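Local coordinates for protein carbohydrate kinase, FGGY (Novosphingobium aromaticivorans, PDB 3H6E) that probably phosphorylates a sugar or related small carbohydrate, as other carbohydrate kinases of the FGGY family do, at residues Tyr96-Ile100 with Pro124-Asn128; Val104-Tyr108 with Gly130-Trp135; Arg117-Leu123 with His174-Pro180; Glu167-Cys173 with Gly230-Asn235. All coordinates share one frame; numbering follows the deposited sequence.

The four contacts lie side by side in the N-terminal half of this actin-like kinase. Contacts 1, 2 and 3 touch one another; contact 4 touches contact 3. Centre to centre, contacts 1 and 2 lie about 10 Å apart. Contact 3 is about 15 Å from contact 1 and about 14 Å from contact 2. Contact 4, about 13 Å beyond contact 3, lies nearest the middle of the molecule. Along the sequence, contacts 1, 2 and 3 cross, because their segments alternate. Helices 102-109, 115-118 and 129-139 follow one another through them. Contact 3 crosses contact 4; residues 167-173 run into 174-180. Contact 4 reaches strand 226-232 of the six-stranded sheet, and the outlying helices connect through contact 3.

Contact 1: residues Tyr96-Ile100 with Pro124-Asn128; sequences YEQSI and PDGLN
Tyr96 holds Gly126 through its main-chain oxygen. Gly126 belongs to a type II' beta turn that runs from Pro124 to Leu127. The turn lies ahead of helix 129-139, and residues 96-100 lead into helix 102-109. Gly126 N donates to Tyr96 O at 2.8 Å, and the bond is bent, with 144° at the hydrogen. Gly126 has no room for a side chain, since a CB would clash with the CA of Tyr96. Asp125, beside it in the turn, fits its own CB between two carbonyls. Asp125 CB is 3.3 Å from both Tyr96 O and Gln98 O. Its carboxylate reaches on, with Asp125 OD2 3.5 Å from Ser99 CA. The Tyr96 side chain starts with CG between the backbone N and the carbonyl carbon (chi1 69°). This turns the ring to Leu127; CB itself lies against the Gly126 carbonyl. Tyr96 CD1 is 3.5 Å from Leu127 CD2, and CE1 touches the same methyl. Lys15 makes a cation-pi contact with this ring. Ile100 meets the turn at the far end of its segment. Its CG1 branch lies against the Asp125 carbonyl, and the side chain also touches Ser131 of helix 129-139. An alanine here is likely to leave a gap at both places. The CG1 branch is extended (chi2 -163°), and Ile100 CD1 ends 3.2 Å from Asp125 O.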
# COMPACT_ATOMS: atom_id res chain seq x y z
N TYR A 96 2.32 -10.55 10.31
CA TYR A 96 1.16 -10.92 9.51
C TYR A 96 1.45 -12.09 8.57
O TYR A 96 0.54 -12.72 8.05
CB TYR A 96 0.53 -9.72 8.78
CG TYR A 96 1.33 -9.11 7.65
CD1 TYR A 96 1.67 -9.84 6.52
CD2 TYR A 96 1.69 -7.76 7.68
CE1 TYR A 96 2.38 -9.27 5.48
CE2 TYR A 96 2.40 -7.18 6.65
CZ TYR A 96 2.74 -7.94 5.54
OH TYR A 96 3.45 -7.35 4.51
N GLU A 97 2.73 -12.39 8.39
CA GLU A 97 3.13 -13.54 7.58
C GLU A 97 3.13 -14.82 8.40
O GLU A 97 3.28 -15.91 7.85
CB GLU A 97 4.50 -13.32 6.93
CG GLU A 97 4.53 -12.16 5.94
CD GLU A 97 5.54 -12.37 4.84
OE1 GLU A 97 6.42 -11.49 4.66
OE2 GLU A 97 5.46 -13.40 4.14
N GLN A 98 2.95 -14.70 9.72
CA GLN A 98 2.85 -15.87 10.58
C GLN A 98 1.61 -16.69 10.22
O GLN A 98 0.51 -16.16 10.12
CB GLN A 98 2.80 -15.49 12.06
CG GLN A 98 2.31 -16.62 12.97
CD GLN A 98 3.19 -17.86 12.92
OE1 GLN A 98 4.41 -17.76 12.79
NE2 GLN A 98 2.57 -19.03 13.04
N SER A 99 1.82 -17.99 10.04
CA SER A 99 0.74 -18.91 9.72
C SER A 99 -0.30 -18.94 10.84
O SER A 99 0.01 -18.71 12.01
CB SER A 99 1.31 -20.31 9.50
OG SER A 99 0.28 -21.22 9.16
N ILE A 100 -1.54 -19.23 10.47
CA ILE A 100 -2.60 -19.42 11.44
C ILE A 100 -3.16 -20.83 11.27
O ILE A 100 -3.40 -21.27 10.15
CB ILE A 100 -3.72 -18.37 11.30
CG1 ILE A 100 -3.14 -16.95 11.39
CG2 ILE A 100 -4.80 -18.58 12.35
CD1 ILE A 100 -4.16 -15.86 11.68
N PRO A 124 -4.84 -14.86 3.45
CA PRO A 124 -4.09 -15.87 4.20
C PRO A 124 -3.36 -15.32 5.43
O PRO A 124 -3.09 -14.12 5.52
CB PRO A 124 -3.06 -16.38 3.18
CG PRO A 124 -3.60 -15.99 1.85
CD PRO A 124 -4.32 -14.70 2.08
N ASP A 125 -3.05 -16.21 6.36
CA ASP A 125 -2.26 -15.86 7.54
C ASP A 125 -2.85 -14.67 8.30
O ASP A 125 -4.03 -14.68 8.67
CB ASP A 125 -0.81 -15.60 7.12
CG ASP A 125 -0.29 -16.65 6.16
OD1 ASP A 125 0.03 -16.30 5.00
OD2 ASP A 125 -0.21 -17.84 6.55
N GLY A 126 -2.03 -13.65 8.53
CA GLY A 126 -2.44 -12.51 9.33
C GLY A 126 -2.80 -11.27 8.53
O GLY A 126 -2.98 -10.19 9.11
N LEU A 127 -2.91 -11.41 7.21
CA LEU A 127 -3.21 -10.27 6.34
C LEU A 127 -4.51 -9.56 6.72
O LEU A 127 -4.64 -8.35 6.57
CB LEU A 127 -3.22 -10.69 4.87
CG LEU A 127 -1.83 -10.96 4.28
CD1 LEU A 127 -1.93 -11.58 2.90
CD2 LEU A 127 -0.99 -9.68 4.23
N ASN A 128 -5.48 -10.34 7.20
CA ASN A 128 -6.66 -9.78 7.84
C ASN A 128 -6.40 -9.66 9.33
O ASN A 128 -6.10 -10.65 9.99
CB ASN A 128 -7.88 -10.67 7.61
CG ASN A 128 -8.34 -10.68 6.16
OD1 ASN A 128 -8.48 -9.63 5.54
ND2 ASN A 128 -8.60 -11.87 5.63

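Contact 2: residues Val104-Tyr108 with Gly130-Trp135; sequences VMADY and GSQLWW
Tyr108 and Trp134 form the tight part of a helix-helix crossing. Helices 102-109 and 129-139 pack here with local axes 9.8 Å apart at closest and their directions 116° apart. Tyr108 CB sits over the five-membered ring of Trp134, 3.5 Å from its centroid and only 9° off the ring normal. This is a CH-pi contact. The two rings themselves meet at a slant, with the CE3 side of Trp134 at the edge of the tyrosine ring. Tyr108 has CG anti to its backbone N (chi1 176°), and the ring runs from there along the start of the other helix. Ser131 CA lies over one ring face, 4.0 Å from the centroid of the Tyr108 ring. At the ring's end Tyr108 OH is 3.2 Å from Gly130 CA. A side chain on Gly130 would run into that hydroxyl, which is hydrogen-bonded to Asp176. Val104 adds an apolar wedge between the two tryptophans. Its CG1 lies in the plane of the Trp134 indole, at its edge. Val104 CG1 is 3.5 Å from Trp134 CD1 and 3.7 Å from Trp135 CD1. Packing is looser towards solvent. Asp107 is exposed and touches the indole with CB and its backbone carbonyl, Asp107 CB being 3.9 Å from Trp134 NE1. Trp134 is itself partly exposed and also touches Gln111. Met105, a selenomethionine, starts out facing away, but its bent chain turns back and sets Met105 SE 3.5 Å from Ser131 OG.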
# COMPACT_ATOMS: atom_id res chain seq x y z
N VAL A 104 -8.57 -23.09 13.26
CA VAL A 104 -8.85 -21.78 13.82
C VAL A 104 -9.28 -20.80 12.74
O VAL A 104 -10.16 -19.98 12.95
CB VAL A 104 -7.64 -21.21 14.60
CG1 VAL A 104 -7.87 -19.74 14.96
CG2 VAL A 104 -7.36 -22.03 15.84
N MSE A 105 -8.65 -20.91 11.57
CA MSE A 105 -8.95 -20.01 10.45
C MSE A 105 -10.31 -20.27 9.82
O MSE A 105 -11.06 -19.34 9.54
CB MSE A 105 -7.86 -20.09 9.38
CG MSE A 105 -8.10 -19.17 8.19
SE MSE A 105 -7.86 -17.27 8.61
CE MSE A 105 -5.92 -17.19 8.40
N ALA A 106 -10.62 -21.55 9.58
CA ALA A 106 -11.90 -21.93 8.99
C ALA A 106 -13.05 -21.46 9.87
O ALA A 106 -14.05 -20.93 9.37
CB ALA A 106 -11.96 -23.44 8.80
N ASP A 107 -12.91 -21.66 11.18
CA ASP A 107 -13.88 -21.17 12.14
C ASP A 107 -14.09 -19.68 11.95
O ASP A 107 -15.23 -19.19 11.94
CB ASP A 107 -13.42 -21.45 13.57
CG ASP A 107 -13.44 -22.93 13.91
OD1 ASP A 107 -13.38 -23.76 12.98
OD2 ASP A 107 -13.52 -23.26 15.12
N TYR A 108 -12.99 -18.94 11.81
CA TYR A 108 -13.07 -17.51 11.59
C TYR A 108 -13.69 -17.20 10.23
O TYR A 108 -14.60 -16.38 10.13
CB TYR A 108 -11.69 -16.87 11.70
CG TYR A 108 -11.70 -15.39 11.38
CD1 TYR A 108 -12.36 -14.49 12.22
CD2 TYR A 108 -11.08 -14.89 10.25
CE1 TYR A 108 -12.39 -13.14 11.94
CE2 TYR A 108 -11.09 -13.54 9.95
CZ TYR A 108 -11.75 -12.67 10.80
OH TYR A 108 -11.78 -11.32 10.52
N GLY A 130 -8.50 -9.21 11.65
CA GLY A 130 -9.51 -10.02 12.31
C GLY A 130 -9.05 -11.45 12.58
O GLY A 130 -9.30 -11.99 13.66
N SER A 131 -8.37 -12.05 11.62
CA SER A 131 -7.83 -13.40 11.78
C SER A 131 -6.89 -13.49 12.98
O SER A 131 -6.93 -14.45 13.74
CB SER A 131 -7.11 -13.86 10.52
OG SER A 131 -7.99 -13.85 9.40
N GLN A 132 -6.03 -12.48 13.12
CA GLN A 132 -5.10 -12.43 14.25
C GLN A 132 -5.87 -12.34 15.56
O GLN A 132 -5.64 -13.12 16.48
CB GLN A 132 -4.17 -11.22 14.12
CG GLN A 132 -3.35 -11.19 12.86
CD GLN A 132 -2.31 -10.09 12.89
OE1 GLN A 132 -2.01 -9.47 11.87
NE2 GLN A 132 -1.76 -9.84 14.07
N LEU A 133 -6.78 -11.37 15.63
CA LEU A 133 -7.65 -11.19 16.79
C LEU A 133 -8.38 -12.48 17.13
O LEU A 133 -8.37 -12.91 18.29
CB LEU A 133 -8.66 -10.07 16.53
CG LEU A 133 -8.31 -8.67 17.05
CD1 LEU A 133 -6.81 -8.50 17.21
CD2 LEU A 133 -8.90 -7.58 16.16
N TRP A 134 -9.00 -13.10 16.13
CA TRP A 134 -9.72 -14.35 16.33
C TRP A 134 -8.84 -15.36 17.05
O TRP A 134 -9.23 -15.92 18.08
CB TRP A 134 -10.16 -14.92 14.98
CG TRP A 134 -11.00 -16.16 15.09
CD1 TRP A 134 -10.56 -17.45 15.01
CD2 TRP A 134 -12.41 -16.22 15.30
NE1 TRP A 134 -11.62 -18.31 15.15
CE2 TRP A 134 -12.77 -17.58 15.34
CE3 TRP A 134 -13.41 -15.25 15.46
CZ2 TRP A 134 -14.09 -18.00 15.52
CZ3 TRP A 134 -14.72 -15.67 15.64
CH2 TRP A 134 -15.05 -17.03 15.67
N TRP A 135 -7.66 -15.60 16.50
CA TRP A 135 -6.70 -16.53 17.07
C TRP A 135 -6.29 -16.09 18.46
O TRP A 135 -6.41 -16.85 19.42
CB TRP A 135 -5.48 -16.65 16.16
CG TRP A 135 -4.59 -17.79 16.49
CD1 TRP A 135 -4.93 -18.95 17.14
CD2 TRP A 135 -3.20 -17.92 16.14
NE1 TRP A 135 -3.84 -19.77 17.24
CE2 TRP A 135 -2.77 -19.17 16.63
CE3 TRP A 135 -2.29 -17.10 15.47
CZ2 TRP A 135 -1.46 -19.62 16.47
CZ3 TRP A 135 -0.99 -17.55 15.32
CH2 TRP A 135 -0.58 -18.80 15.82

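Contact 3: residues Arg117-Leu123 with His174-Pro180; sequences RTGSPAL and HSDLWDP
Asp179 and Arg117 close one end of this contact with a salt bridge. The Asp179 side chain leaves with CG anti to the backbone N (chi1 -173°), which directs it to the end of helix 115-118. Its CB lies 3.9 Å from Arg117 O, and CG comes nearer to the same carbonyl. Asp179 OD1 is 3.1 Å from Arg117 O, but both are acceptors and make no bond; OD1 is bonded to Asp182 N instead. The tip, Asp179 OD2, takes the N-H of Arg117 NE at 2.7 Å. The bond is nearly straight, 168° at the hydrogen. It lies in the guanidinium plane and meets OD2 on the syn side, 33° out of the carboxylate plane. With an alanine here, the Arg117 guanidinium would probably lose its opposite charge and Asp182 N its acceptor. Pro180 packs next to this pair, with Pro180 CG 3.1 Å from Thr118 O. Further along, Ser120 OG donates to Asp176 OD1 at 2.6 Å, from above the carboxylate plane. Arg112 joins both residues, by a salt bridge to Asp176 OD1 and a hydrogen bond to Ser120 O. At the far end Leu123 CD1 sits over one face of the imidazole, 3.5 Å from the centroid of the His174 ring. The end of helix 115-118 and the loop after it thus pack against residues 174-177 and strand 178-179 of the small beta hairpin 178-179/184-185.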
# COMPACT_ATOMS: atom_id res chain seq x y z
N ARG A 117 -20.08 -5.28 2.61
CA ARG A 117 -20.04 -4.31 3.71
C ARG A 117 -18.62 -3.86 4.02
O ARG A 117 -18.39 -2.72 4.42
CB ARG A 117 -20.67 -4.89 4.99
CG ARG A 117 -22.18 -4.75 5.08
CD ARG A 117 -22.63 -3.29 5.12
NE ARG A 117 -22.78 -2.75 6.47
CZ ARG A 117 -23.68 -3.17 7.36
NH1 ARG A 117 -24.49 -4.18 7.06
NH2 ARG A 117 -23.75 -2.61 8.55
N THR A 118 -17.66 -4.77 3.83
CA THR A 118 -16.31 -4.57 4.34
C THR A 118 -15.27 -4.16 3.30
O THR A 118 -14.34 -3.42 3.61
CB THR A 118 -15.81 -5.84 5.06
OG1 THR A 118 -15.77 -6.93 4.13
CG2 THR A 118 -16.73 -6.19 6.21
N GLY A 119 -15.41 -4.66 2.07
CA GLY A 119 -14.39 -4.43 1.07
C GLY A 119 -13.10 -5.11 1.47
O GLY A 119 -12.05 -4.91 0.86
N SER A 120 -13.19 -5.94 2.51
CA SER A 120 -12.05 -6.72 2.98
C SER A 120 -12.20 -8.16 2.51
O SER A 120 -13.10 -8.87 2.95
CB SER A 120 -11.96 -6.66 4.51
OG SER A 120 -10.80 -7.33 4.98
N PRO A 121 -11.31 -8.60 1.61
CA PRO A 121 -11.34 -9.96 1.07
C PRO A 121 -10.67 -10.94 2.03
O PRO A 121 -9.83 -10.53 2.83
CB PRO A 121 -10.50 -9.86 -0.21
CG PRO A 121 -10.10 -8.40 -0.34
CD PRO A 121 -10.21 -7.82 1.03
N ALA A 122 -11.04 -12.21 1.95
CA ALA A 122 -10.38 -13.24 2.74
C ALA A 122 -8.92 -13.36 2.31
O ALA A 122 -8.63 -13.62 1.15
CB ALA A 122 -11.08 -14.58 2.58
N LEU A 123 -8.01 -13.15 3.25
CA LEU A 123 -6.59 -13.23 2.97
C LEU A 123 -5.93 -14.23 3.91
O LEU A 123 -6.39 -14.44 5.03
CB LEU A 123 -5.94 -11.85 3.09
CG LEU A 123 -6.40 -10.83 2.05
CD1 LEU A 123 -5.90 -9.43 2.39
CD2 LEU A 123 -5.95 -11.24 0.64
N HIS A 174 -7.92 -3.92 4.44
CA HIS A 174 -8.46 -5.28 4.48
C HIS A 174 -8.33 -5.97 5.84
O HIS A 174 -7.68 -7.01 5.97
CB HIS A 174 -7.85 -6.15 3.36
CG HIS A 174 -6.36 -6.12 3.30
ND1 HIS A 174 -5.57 -6.81 4.20
CD2 HIS A 174 -5.51 -5.50 2.45
CE1 HIS A 174 -4.29 -6.61 3.90
NE2 HIS A 174 -4.23 -5.82 2.85
N SER A 175 -8.98 -5.40 6.85
CA SER A 175 -8.84 -5.90 8.22
C SER A 175 -10.06 -6.67 8.70
O SER A 175 -10.00 -7.33 9.74
CB SER A 175 -8.56 -4.74 9.17
OG SER A 175 -9.70 -3.92 9.28
N ASP A 176 -11.16 -6.58 7.96
CA ASP A 176 -12.43 -7.17 8.38
C ASP A 176 -13.09 -6.38 9.51
O ASP A 176 -14.21 -6.69 9.92
CB ASP A 176 -12.25 -8.63 8.80
CG ASP A 176 -11.78 -9.52 7.67
OD1 ASP A 176 -11.87 -9.09 6.51
OD2 ASP A 176 -11.33 -10.64 7.95
N LEU A 177 -12.39 -5.36 10.01
CA LEU A 177 -12.89 -4.57 11.14
C LEU A 177 -13.59 -3.29 10.69
O LEU A 177 -14.08 -2.53 11.53
CB LEU A 177 -11.75 -4.20 12.09
CG LEU A 177 -10.70 -5.25 12.45
CD1 LEU A 177 -9.95 -4.81 13.69
CD2 LEU A 177 -11.33 -6.62 12.67
N TRP A 178 -13.64 -3.04 9.39
CA TRP A 178 -14.13 -1.76 8.91
C TRP A 178 -15.25 -1.82 7.88
O TRP A 178 -15.28 -2.68 7.00
CB TRP A 178 -12.97 -0.91 8.38
CG TRP A 178 -13.29 0.55 8.39
CD1 TRP A 178 -13.37 1.39 7.32
CD2 TRP A 178 -13.61 1.35 9.54
NE1 TRP A 178 -13.71 2.65 7.73
CE2 TRP A 178 -13.86 2.65 9.09
CE3 TRP A 178 -13.71 1.07 10.91
CZ2 TRP A 178 -14.20 3.69 9.96
CZ3 TRP A 178 -14.04 2.10 11.77
CH2 TRP A 178 -14.28 3.40 11.29
N ASP A 179 -16.18 -0.87 8.00
CA ASP A 179 -17.24 -0.69 7.03
C ASP A 179 -16.95 0.60 6.27
O ASP A 179 -17.30 1.69 6.73
CB ASP A 179 -18.59 -0.60 7.74
CG ASP A 179 -19.77 -0.57 6.77
OD1 ASP A 179 -19.59 -0.15 5.61
OD2 ASP A 179 -20.88 -0.96 7.19
N PRO A 180 -16.31 0.48 5.10
CA PRO A 180 -15.84 1.63 4.33
C PRO A 180 -16.96 2.60 3.99
O PRO A 180 -16.88 3.78 4.35
CB PRO A 180 -15.28 1.00 3.05
CG PRO A 180 -14.91 -0.38 3.45
CD PRO A 180 -15.94 -0.80 4.45
O HOH W 1 -14.49 -9.05 6.20
O HOH W 2 -9.60 -3.51 2.08

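Contact 4: residues Glu167-Cys173 with Gly230-Asn235; sequences EVTSLGC and GLHDSN
Thr169 and His232 are joined by the hydrogen bond between the segments. His232 N donates to Thr169 OG1 at 3.1 Å, with 156° at the hydrogen. Thr169 OG1 stands between the backbone N and the carbonyl carbon (chi1 67°), so one oxygen can face both His232 and Glu167. Cys173 meets the histidine ring from another side. Its SG lies 3.9 Å from the centroid of the His232 ring and 36° off the normal, an oblique sulfur-aromatic contact. Cys173 CB is over one ring face, and Ser234 N lies over the opposite one. The second shell fixes the threonine. Thr169 OG1 donates to Glu167 OE1 at 2.5 Å while it accepts from His232 N. Glu167, at the N-cap position of helix 168-171, also accepts from Thr169 N at OE1 (2.8 Å), a capping bond. OE1 is thus gripped by two donors. Glu167 also packs its chain on the other segment, with Glu167 CG 3.2 Å from Gly230 O. Farther out, Gln154 of helix 152-159 touches both Glu167 and Ser170. Leu231 is held by backbone bonds to Pro74 and Gly76. A capped short helix thus packs on the end of strand 226-232 of the central sheet, just before helix 233-241, in an actin-like ATPase fold.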
# COMPACT_ATOMS: atom_id res chain seq x y z
N GLU A 167 -6.37 5.07 13.99
CA GLU A 167 -6.49 5.86 12.77
C GLU A 167 -7.16 5.03 11.67
O GLU A 167 -6.95 3.82 11.58
CB GLU A 167 -5.13 6.40 12.32
CG GLU A 167 -5.21 7.56 11.34
CD GLU A 167 -5.45 7.09 9.92
OE1 GLU A 167 -5.02 5.96 9.58
OE2 GLU A 167 -6.07 7.84 9.13
N VAL A 168 -7.96 5.69 10.83
CA VAL A 168 -8.86 4.98 9.93
C VAL A 168 -8.19 4.18 8.79
O VAL A 168 -8.69 3.12 8.42
CB VAL A 168 -9.93 5.94 9.34
CG1 VAL A 168 -9.35 6.78 8.23
CG2 VAL A 168 -11.12 5.14 8.83
N THR A 169 -7.08 4.68 8.25
CA THR A 169 -6.46 4.05 7.08
C THR A 169 -5.87 2.67 7.35
O THR A 169 -5.84 1.83 6.45
CB THR A 169 -5.37 4.94 6.44
OG1 THR A 169 -4.25 5.07 7.32
CG2 THR A 169 -5.93 6.32 6.11
N SER A 170 -5.39 2.44 8.56
CA SER A 170 -4.91 1.11 8.93
C SER A 170 -6.09 0.15 9.07
O SER A 170 -5.99 -1.02 8.71
CB SER A 170 -4.10 1.15 10.23
OG SER A 170 -2.81 1.69 10.03
N LEU A 171 -7.20 0.66 9.58
CA LEU A 171 -8.41 -0.14 9.75
C LEU A 171 -9.03 -0.49 8.41
O LEU A 171 -9.67 -1.53 8.26
CB LEU A 171 -9.45 0.60 10.60
CG LEU A 171 -9.04 1.03 12.02
CD1 LEU A 171 -10.07 1.98 12.61
CD2 LEU A 171 -8.83 -0.19 12.92
N GLY A 172 -8.83 0.37 7.42
CA GLY A 172 -9.39 0.14 6.10
C GLY A 172 -8.52 -0.73 5.22
O GLY A 172 -8.85 -0.96 4.05
N CYS A 173 -7.42 -1.22 5.77
CA CYS A 173 -6.48 -2.05 5.01
C CYS A 173 -6.84 -3.53 5.12
O CYS A 173 -6.15 -4.30 5.79
CB CYS A 173 -5.05 -1.80 5.51
SG CYS A 173 -3.76 -2.62 4.54
N GLY A 230 -0.68 9.69 12.71
CA GLY A 230 0.06 8.93 11.72
C GLY A 230 -0.88 8.14 10.83
O GLY A 230 -2.10 8.30 10.90
N LEU A 231 -0.31 7.27 10.00
CA LEU A 231 -1.12 6.54 9.03
C LEU A 231 -0.46 5.26 8.52
O LEU A 231 0.64 4.90 8.93
CB LEU A 231 -1.46 7.44 7.84
CG LEU A 231 -0.33 8.32 7.28
CD1 LEU A 231 0.74 7.48 6.60
CD2 LEU A 231 -0.90 9.34 6.31
N HIS A 232 -1.17 4.58 7.63
CA HIS A 232 -0.69 3.34 7.04
C HIS A 232 0.35 3.62 5.96
O HIS A 232 0.24 4.59 5.21
CB HIS A 232 -1.88 2.56 6.46
CG HIS A 232 -1.49 1.30 5.76
ND1 HIS A 232 -1.90 1.01 4.48
CD2 HIS A 232 -0.71 0.26 6.15
CE1 HIS A 232 -1.40 -0.16 4.11
NE2 HIS A 232 -0.68 -0.63 5.11
N ASP A 233 1.38 2.77 5.90
CA ASP A 233 2.39 2.83 4.84
C ASP A 233 1.80 3.33 3.53
O ASP A 233 2.18 4.39 3.04
CB ASP A 233 3.00 1.44 4.59
CG ASP A 233 4.39 1.31 5.16
OD1 ASP A 233 4.91 2.32 5.68
OD2 ASP A 233 4.97 0.21 5.09
N SER A 234 0.87 2.57 2.98
CA SER A 234 0.38 2.82 1.62
C SER A 234 -0.25 4.19 1.42
O SER A 234 -0.14 4.76 0.33
CB SER A 234 -0.59 1.72 1.18
OG SER A 234 0.12 0.59 0.70
N ASN A 235 -0.92 4.71 2.44
CA ASN A 235 -1.56 6.02 2.31
C ASN A 235 -0.55 7.17 2.30
O ASN A 235 -0.86 8.27 1.85
CB ASN A 235 -2.62 6.24 3.38
CG ASN A 235 -3.83 5.34 3.19
OD1 ASN A 235 -4.84 5.75 2.61
ND2 ASN A 235 -3.73 4.10 3.66